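Local coordinates for inositol monophosphatase family protein (Staphylococcus aureus, PDB 5I3S) that probably hydrolyses the phosphate ester of inositol monophosphate or a related sugar phosphate, as a phosphatase of the FIG superfamily, at residues K140-I152 with N243-L255. Sequence-based numbering, arbitrary orientation.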
ATOM      1  N   LYS A 140       7.705 -16.580 -10.904  1.00 26.10           N
ATOM      2  CA  LYS A 140       7.907 -16.542 -12.364  1.00 29.18           C
ATOM      3  C   LYS A 140       8.775 -15.344 -12.766  1.00 28.22           C
ATOM      4  O   LYS A 140       8.668 -14.277 -12.130  1.00 22.66           O
ATOM      5  CB  LYS A 140       6.583 -16.368 -13.141  1.00 31.36           C
ATOM      6  CG  LYS A 140       5.454 -17.347 -12.838  1.00 36.72           C
ATOM      7  CD  LYS A 140       5.794 -18.770 -13.239  1.00 43.15           C
ATOM      8  CE  LYS A 140       5.343 -19.786 -12.194  1.00 49.81           C
ATOM      9  NZ  LYS A 140       6.250 -20.970 -12.219  1.00 52.74           N
ATOM     10  N   PRO A 141       9.581 -15.505 -13.852  1.00 28.20           N
ATOM     11  CA  PRO A 141      10.206 -14.357 -14.476  1.00 26.25           C
ATOM     12  C   PRO A 141       9.200 -13.283 -14.811  1.00 25.05           C
ATOM     13  O   PRO A 141       7.965 -13.522 -14.994  1.00 21.82           O
ATOM     14  CB  PRO A 141      10.842 -14.931 -15.748  1.00 29.07           C
ATOM     15  CG  PRO A 141      11.146 -16.345 -15.395  1.00 28.58           C
ATOM     16  CD  PRO A 141       9.961 -16.756 -14.548  1.00 28.82           C
ATOM     17  N   LEU A 142       9.736 -12.081 -14.810  1.00 23.92           N
ATOM     18  CA  LEU A 142       8.979 -10.904 -15.109  1.00 22.42           C
ATOM     19  C   LEU A 142       8.893 -10.765 -16.612  1.00 23.05           C
ATOM     20  O   LEU A 142       9.760 -11.222 -17.331  1.00 19.61           O
ATOM     21  CB  LEU A 142       9.694  -9.684 -14.502  1.00 21.97           C
ATOM     22  CG  LEU A 142       9.836  -9.696 -12.958  1.00 21.26           C
ATOM     23  CD1 LEU A 142      10.459  -8.404 -12.492  1.00 20.37           C
ATOM     24  CD2 LEU A 142       8.472  -9.887 -12.302  1.00 21.48           C
ATOM     25  N   ASN A 143       7.823 -10.123 -17.060  1.00 26.10           N
ATOM     26  CA  ASN A 143       7.636  -9.739 -18.473  1.00 25.33           C
ATOM     27  C   ASN A 143       7.747  -8.226 -18.552  1.00 26.33           C
ATOM     28  O   ASN A 143       7.453  -7.493 -17.585  1.00 23.53           O
ATOM     29  CB  ASN A 143       6.251 -10.149 -18.953  1.00 26.70           C
ATOM     30  CG  ASN A 143       6.094 -11.670 -19.066  1.00 30.40           C
ATOM     31  OD1 ASN A 143       6.990 -12.358 -19.584  1.00 33.95           O
ATOM     32  ND2 ASN A 143       4.955 -12.197 -18.609  1.00 27.65           N
ATOM     33  N   ASP A 144       8.183  -7.764 -19.710  1.00 26.06           N
ATOM     34  CA  ASP A 144       8.187  -6.353 -20.025  1.00 25.01           C
ATOM     35  C   ASP A 144       6.782  -5.713 -19.984  1.00 23.29           C
ATOM     36  O   ASP A 144       5.784  -6.327 -20.357  1.00 21.09           O
ATOM     37  CB  ASP A 144       8.841  -6.130 -21.406  1.00 25.94           C
ATOM     38  CG  ASP A 144      10.397  -6.331 -21.380  1.00 29.43           C
ATOM     39  OD1 ASP A 144      11.009  -6.478 -20.280  1.00 29.43           O
ATOM     40  OD2 ASP A 144      11.006  -6.325 -22.474  1.00 28.22           O
ATOM     41  N   SER A 145       6.731  -4.459 -19.524  1.00 21.30           N
ATOM     42  CA  SER A 145       5.536  -3.632 -19.637  1.00 19.77           C
ATOM     43  C   SER A 145       5.942  -2.275 -20.183  1.00 19.25           C
ATOM     44  O   SER A 145       7.107  -1.844 -20.043  1.00 17.03           O
ATOM     45  CB  SER A 145       4.857  -3.481 -18.239  1.00 19.50           C
ATOM     46  OG  SER A 145       5.692  -2.753 -17.339  1.00 18.95           O
ATOM     47  N   ASN A 146       4.980  -1.594 -20.794  1.00 19.63           N
ATOM     48  CA  ASN A 146       5.111  -0.142 -21.018  1.00 21.59           C
ATOM     49  C   ASN A 146       4.663   0.667 -19.793  1.00 20.92           C
ATOM     50  O   ASN A 146       3.749   0.236 -19.049  1.00 19.68           O
ATOM     51  CB  ASN A 146       4.328   0.266 -22.279  1.00 22.73           C
ATOM     52  CG  ASN A 146       4.798  -0.525 -23.504  1.00 26.06           C
ATOM     53  OD1 ASN A 146       5.961  -0.460 -23.866  1.00 27.82           O
ATOM     54  ND2 ASN A 146       3.901  -1.324 -24.101  1.00 27.55           N
ATOM     55  N   LEU A 147       5.271   1.837 -19.599  1.00 20.13           N
ATOM     56  CA  LEU A 147       4.941   2.698 -18.453  1.00 20.39           C
ATOM     57  C   LEU A 147       3.444   3.043 -18.416  1.00 23.26           C
ATOM     58  O   LEU A 147       2.797   3.002 -17.327  1.00 21.81           O
ATOM     59  CB  LEU A 147       5.776   3.996 -18.444  1.00 20.31           C
ATOM     60  CG  LEU A 147       5.501   4.911 -17.241  1.00 20.23           C
ATOM     61  CD1 LEU A 147       5.818   4.266 -15.895  1.00 19.49           C
ATOM     62  CD2 LEU A 147       6.325   6.155 -17.370  1.00 22.14           C
ATOM     63  N   ARG A 148       2.897   3.317 -19.603  1.00 24.08           N
ATOM     64  CA  ARG A 148       1.469   3.663 -19.816  1.00 23.69           C
ATOM     65  C   ARG A 148       0.465   2.616 -19.280  1.00 24.41           C
ATOM     66  O   ARG A 148      -0.656   2.954 -19.008  1.00 24.23           O
ATOM     67  CB  ARG A 148       1.220   3.895 -21.333  1.00 20.96           C
ATOM     68  N   GLN A 149       0.863   1.348 -19.204  1.00 25.25           N
ATOM     69  CA  GLN A 149       0.073   0.282 -18.579  1.00 27.12           C
ATOM     70  C   GLN A 149       0.664  -0.232 -17.268  1.00 23.27           C
ATOM     71  O   GLN A 149       0.311  -1.298 -16.819  1.00 21.94           O
ATOM     72  CB  GLN A 149      -0.042  -0.932 -19.543  1.00 30.61           C
ATOM     73  CG  GLN A 149      -1.186  -0.825 -20.537  1.00 35.20           C
ATOM     74  CD  GLN A 149      -0.718  -0.306 -21.882  1.00 41.38           C
ATOM     75  OE1 GLN A 149       0.188  -0.891 -22.509  1.00 42.50           O
ATOM     76  NE2 GLN A 149      -1.319   0.803 -22.340  1.00 47.12           N
ATOM     77  N   SER A 150       1.596   0.486 -16.670  1.00 22.38           N
ATOM     78  CA  SER A 150       2.241   0.002 -15.437  1.00 21.65           C
ATOM     79  C   SER A 150       1.721   0.792 -14.233  1.00 21.30           C
ATOM     80  O   SER A 150       1.344   1.958 -14.364  1.00 21.13           O
ATOM     81  CB  SER A 150       3.760   0.144 -15.543  1.00 21.13           C
ATOM     82  OG  SER A 150       4.233  -0.461 -16.726  1.00 20.67           O
ATOM     83  N   ILE A 151       1.689   0.120 -13.089  1.00 21.77           N
ATOM     84  CA  ILE A 151       1.573   0.716 -11.750  1.00 21.65           C
ATOM     85  C   ILE A 151       2.937   0.753 -11.125  1.00 19.67           C
ATOM     86  O   ILE A 151       3.631  -0.259 -11.135  1.00 19.20           O
ATOM     87  CB  ILE A 151       0.764  -0.192 -10.802  1.00 25.84           C
ATOM     88  CG1 ILE A 151      -0.597  -0.556 -11.413  1.00 28.85           C
ATOM     89  CG2 ILE A 151       0.538   0.507  -9.463  1.00 27.55           C
ATOM     90  CD1 ILE A 151      -1.416  -1.436 -10.471  1.00 32.00           C
ATOM     91  N   ILE A 152       3.257   1.875 -10.485  1.00 17.98           N
ATOM     92  CA  ILE A 152       4.542   2.140  -9.911  1.00 16.61           C
ATOM     93  C   ILE A 152       4.434   2.491  -8.465  1.00 16.07           C
ATOM     94  O   ILE A 152       3.434   3.029  -8.022  1.00 16.46           O
ATOM     95  CB  ILE A 152       5.256   3.324 -10.605  1.00 17.48           C
ATOM     96  CG1 ILE A 152       4.563   4.661 -10.340  1.00 17.07           C
ATOM     97  CG2 ILE A 152       5.304   3.060 -12.120  1.00 17.56           C
ATOM     98  CD1 ILE A 152       5.263   5.822 -10.988  1.00 18.10           C
ATOM     99  N   ASN A 243      10.618  -4.293 -14.109  1.00 16.54           N
ATOM    100  CA  ASN A 243      10.813  -5.187 -15.241  1.00 18.16           C
ATOM    101  C   ASN A 243      11.722  -4.476 -16.251  1.00 19.44           C
ATOM    102  O   ASN A 243      11.789  -3.247 -16.285  1.00 21.60           O
ATOM    103  CB  ASN A 243       9.474  -5.690 -15.820  1.00 18.19           C
ATOM    104  CG  ASN A 243       8.647  -4.633 -16.568  1.00 19.24           C
ATOM    105  OD1 ASN A 243       9.024  -4.138 -17.641  1.00 20.25           O
ATOM    106  ND2 ASN A 243       7.449  -4.381 -16.076  1.00 19.61           N
ATOM    107  N   ARG A 244      12.505  -5.258 -16.973  1.00 21.11           N
ATOM    108  CA  ARG A 244      13.485  -4.773 -17.954  1.00 22.23           C
ATOM    109  C   ARG A 244      12.970  -3.689 -18.805  1.00 20.62           C
ATOM    110  O   ARG A 244      13.518  -2.588 -18.814  1.00 19.52           O
ATOM    111  CB  ARG A 244      13.995  -5.916 -18.818  1.00 24.74           C
ATOM    112  CG  ARG A 244      15.082  -6.657 -18.079  1.00 28.70           C
ATOM    113  CD  ARG A 244      15.466  -8.025 -18.624  1.00 32.86           C
ATOM    114  NE  ARG A 244      16.450  -8.549 -17.680  1.00 39.72           N
ATOM    115  CZ  ARG A 244      17.733  -8.168 -17.590  1.00 42.87           C
ATOM    116  NH1 ARG A 244      18.266  -7.305 -18.452  1.00 44.48           N
ATOM    117  NH2 ARG A 244      18.513  -8.681 -16.634  1.00 44.13           N
ATOM    118  N   GLY A 245      11.854  -3.972 -19.445  1.00 21.16           N
ATOM    119  CA  GLY A 245      11.295  -3.056 -20.412  1.00 23.09           C
ATOM    120  C   GLY A 245      11.028  -1.674 -19.829  1.00 24.09           C
ATOM    121  O   GLY A 245      11.368  -0.634 -20.386  1.00 24.16           O
ATOM    122  N   LEU A 246      10.396  -1.614 -18.692  1.00 22.60           N
ATOM    123  CA  LEU A 246      10.039  -0.313 -18.334  1.00 22.74           C
ATOM    124  C   LEU A 246      11.024   0.361 -17.407  1.00 20.71           C
ATOM    125  O   LEU A 246      10.971   1.585 -17.246  1.00 18.42           O
ATOM    126  CB  LEU A 246       8.663  -0.310 -17.831  1.00 24.54           C
ATOM    127  CG  LEU A 246       8.548   0.099 -16.432  1.00 23.85           C
ATOM    128  CD1 LEU A 246       7.168   0.705 -16.403  1.00 23.63           C
ATOM    129  CD2 LEU A 246       8.873  -1.165 -15.622  1.00 23.75           C
ATOM    130  N   HIS A 247      11.919  -0.424 -16.814  1.00 19.59           N
ATOM    131  CA  HIS A 247      13.122   0.158 -16.303  1.00 19.95           C
ATOM    132  C   HIS A 247      13.842   0.969 -17.392  1.00 21.21           C
ATOM    133  O   HIS A 247      14.158   2.138 -17.167  1.00 23.53           O
ATOM    134  CB  HIS A 247      14.048  -0.904 -15.759  1.00 20.58           C
ATOM    135  CG  HIS A 247      15.245  -0.340 -15.070  1.00 19.67           C
ATOM    136  ND1 HIS A 247      16.324   0.177 -15.757  1.00 20.06           N
ATOM    137  CD2 HIS A 247      15.525  -0.191 -13.762  1.00 19.16           C
ATOM    138  CE1 HIS A 247      17.234   0.598 -14.906  1.00 19.18           C
ATOM    139  NE2 HIS A 247      16.770   0.389 -13.686  1.00 21.72           N
ATOM    140  N   GLN A 248      14.056   0.388 -18.570  1.00 21.86           N
ATOM    141  CA  GLN A 248      14.748   1.113 -19.658  1.00 23.66           C
ATOM    142  C   GLN A 248      13.957   2.319 -20.186  1.00 20.92           C
ATOM    143  O   GLN A 248      14.559   3.336 -20.458  1.00 18.37           O
ATOM    144  CB  GLN A 248      15.296   0.152 -20.791  1.00 27.36           C
ATOM    145  CG  GLN A 248      14.325  -0.529 -21.774  1.00 31.01           C
ATOM    146  CD  GLN A 248      14.839  -1.861 -22.401  1.00 32.96           C
ATOM    147  OE1 GLN A 248      14.070  -2.623 -23.041  1.00 32.08           O
ATOM    148  NE2 GLN A 248      16.120  -2.157 -22.198  1.00 31.51           N
ATOM    149  N   GLU A 249      12.619   2.237 -20.267  1.00 20.08           N
ATOM    150  CA  GLU A 249      11.777   3.419 -20.615  1.00 18.23           C
ATOM    151  C   GLU A 249      11.811   4.545 -19.555  1.00 19.69           C
ATOM    152  O   GLU A 249      11.885   5.737 -19.902  1.00 19.71           O
ATOM    153  CB  GLU A 249      10.319   2.974 -20.837  1.00 17.80           C
ATOM    154  CG  GLU A 249       9.313   4.048 -21.307  1.00 16.12           C
ATOM    155  CD  GLU A 249       7.915   3.525 -21.383  1.00 17.23           C
ATOM    156  OE1 GLU A 249       7.656   2.319 -21.060  1.00 17.96           O
ATOM    157  OE2 GLU A 249       7.010   4.342 -21.706  1.00 18.99           O
ATOM    158  N   ILE A 250      11.703   4.198 -18.272  1.00 20.03           N
ATOM    159  CA  ILE A 250      11.769   5.242 -17.239  1.00 21.87           C
ATOM    160  C   ILE A 250      13.157   5.899 -17.248  1.00 21.45           C
ATOM    161  O   ILE A 250      13.251   7.126 -17.203  1.00 22.95           O
ATOM    162  CB  ILE A 250      11.451   4.730 -15.804  1.00 22.11           C
ATOM    163  CG1 ILE A 250      10.020   4.231 -15.716  1.00 23.44           C
ATOM    164  CG2 ILE A 250      11.633   5.859 -14.791  1.00 21.77           C
ATOM    165  CD1 ILE A 250       9.738   3.379 -14.503  1.00 23.91           C
ATOM    166  N   SER A 251      14.217   5.095 -17.258  1.00 21.47           N
ATOM    167  CA  SER A 251      15.573   5.634 -17.249  1.00 22.24           C
ATOM    168  C   SER A 251      15.819   6.435 -18.545  1.00 22.98           C
ATOM    169  O   SER A 251      16.147   7.621 -18.473  1.00 20.87           O
ATOM    170  CB  SER A 251      16.604   4.536 -17.030  1.00 23.38           C
ATOM    171  OG  SER A 251      17.896   5.087 -16.744  1.00 25.98           O
ATOM    172  N   ASN A 252      15.558   5.827 -19.713  1.00 23.44           N
ATOM    173  CA  ASN A 252      15.953   6.388 -21.049  1.00 22.13           C
ATOM    174  C   ASN A 252      15.145   7.610 -21.496  1.00 23.16           C
ATOM    175  O   ASN A 252      15.680   8.598 -21.965  1.00 23.58           O
ATOM    176  N   ASP A 253      13.855   7.561 -21.273  1.00 23.38           N
ATOM    177  CA  ASP A 253      12.931   8.563 -21.773  1.00 25.18           C
ATOM    178  C   ASP A 253      12.530   9.579 -20.657  1.00 24.72           C
ATOM    179  O   ASP A 253      12.234  10.721 -20.949  1.00 24.16           O
ATOM    180  CB  ASP A 253      11.788   7.712 -22.338  1.00 30.09           C
ATOM    181  CG  ASP A 253      10.693   8.476 -22.928  1.00 36.67           C
ATOM    182  OD1 ASP A 253      10.507   9.657 -22.654  1.00 40.34           O
ATOM    183  OD2 ASP A 253       9.935   7.828 -23.676  1.00 51.14           O
ATOM    184  N   TYR A 254      12.566   9.213 -19.375  1.00 23.24           N
ATOM    185  CA  TYR A 254      12.050  10.162 -18.324  1.00 22.86           C
ATOM    186  C   TYR A 254      13.063  10.752 -17.350  1.00 21.36           C
ATOM    187  O   TYR A 254      12.867  11.862 -16.914  1.00 21.68           O
ATOM    188  CB  TYR A 254      10.878   9.547 -17.559  1.00 22.32           C
ATOM    189  CG  TYR A 254       9.720   9.344 -18.490  1.00 22.93           C
ATOM    190  CD1 TYR A 254       8.886  10.401 -18.815  1.00 24.03           C
ATOM    191  CD2 TYR A 254       9.489   8.119 -19.092  1.00 22.81           C
ATOM    192  CE1 TYR A 254       7.845  10.227 -19.711  1.00 24.09           C
ATOM    193  CE2 TYR A 254       8.430   7.931 -19.951  1.00 23.46           C
ATOM    194  CZ  TYR A 254       7.620   8.988 -20.256  1.00 23.19           C
ATOM    195  OH  TYR A 254       6.626   8.811 -21.133  1.00 22.18           O
ATOM    196  N   LEU A 255      14.115  10.017 -16.997  1.00 19.79           N
ATOM    197  CA  LEU A 255      15.129  10.523 -16.101  1.00 20.40           C
ATOM    198  C   LEU A 255      16.322  11.099 -16.856  1.00 23.65           C
ATOM    199  O   LEU A 255      16.892  12.080 -16.400  1.00 22.80           O
ATOM    200  CB  LEU A 255      15.601   9.415 -15.173  1.00 20.72           C
ATOM    201  CG  LEU A 255      14.537   8.687 -14.319  1.00 20.07           C
ATOM    202  CD1 LEU A 255      15.283   7.747 -13.362  1.00 20.90           C
ATOM    203  CD2 LEU A 255      13.594   9.651 -13.597  1.00 18.55           C
TER
HETATM  204  O   HOH W   1       4.313   3.858 -22.180  1.00 20.89           O
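Asn243, the N-cap of helix 244-255, meets the loop leading to strand 151-153 with both ends of its amide. Its ND2 gives an almost straight hydrogen bond, within the amide plane, to Ser145 OG at 2.7 Å. Its OD1 takes two N-H groups from opposite faces of that plane: Ser145 N at 3.0 Å across the contact and, as the capping bond, Leu246 N at 3.1 Å. CG of Asn243 sits between its backbone N and carbonyl carbon (chi1 71°), which lets OD1 reach both donors with ND2 directed at Ser145 OG. Ser145 OG in turn donates a hydrogen bond to Ser150 OG, and so links the cap to the residue leading into strand 151-153.

Two carboxylates add backbone bonds. Asp144 OD1 accepts from Gly245 N at 2.8 Å, the donor standing well above the carboxylate plane and the bond bent to 135°. Further along, the extended chain of Glu249 brings OE1 to Leu147 N at 2.8 Å, met on its syn side but tilted out of the carboxylate plane, while OE2 takes a water that itself accepts from Arg148 N.

Apolar contacts, made by Leu147, follow along the helix toward Tyr254. Leu147, its CG anti to the backbone N (chi1 -178°), forks over the helix: CD1 packs on Leu246 CD1 at 3.8 Å and more loosely on Ile250, whereas CD2 reaches Tyr254 CE2 at 3.8 Å. Ile171 of helix 164-174 touches both Leu147 and Tyr254.

With Asp144 at its first turn, the N-terminal end of the helix probably favours the ionised carboxylate, and side-chain oxygens meet backbone N-H groups in both directions.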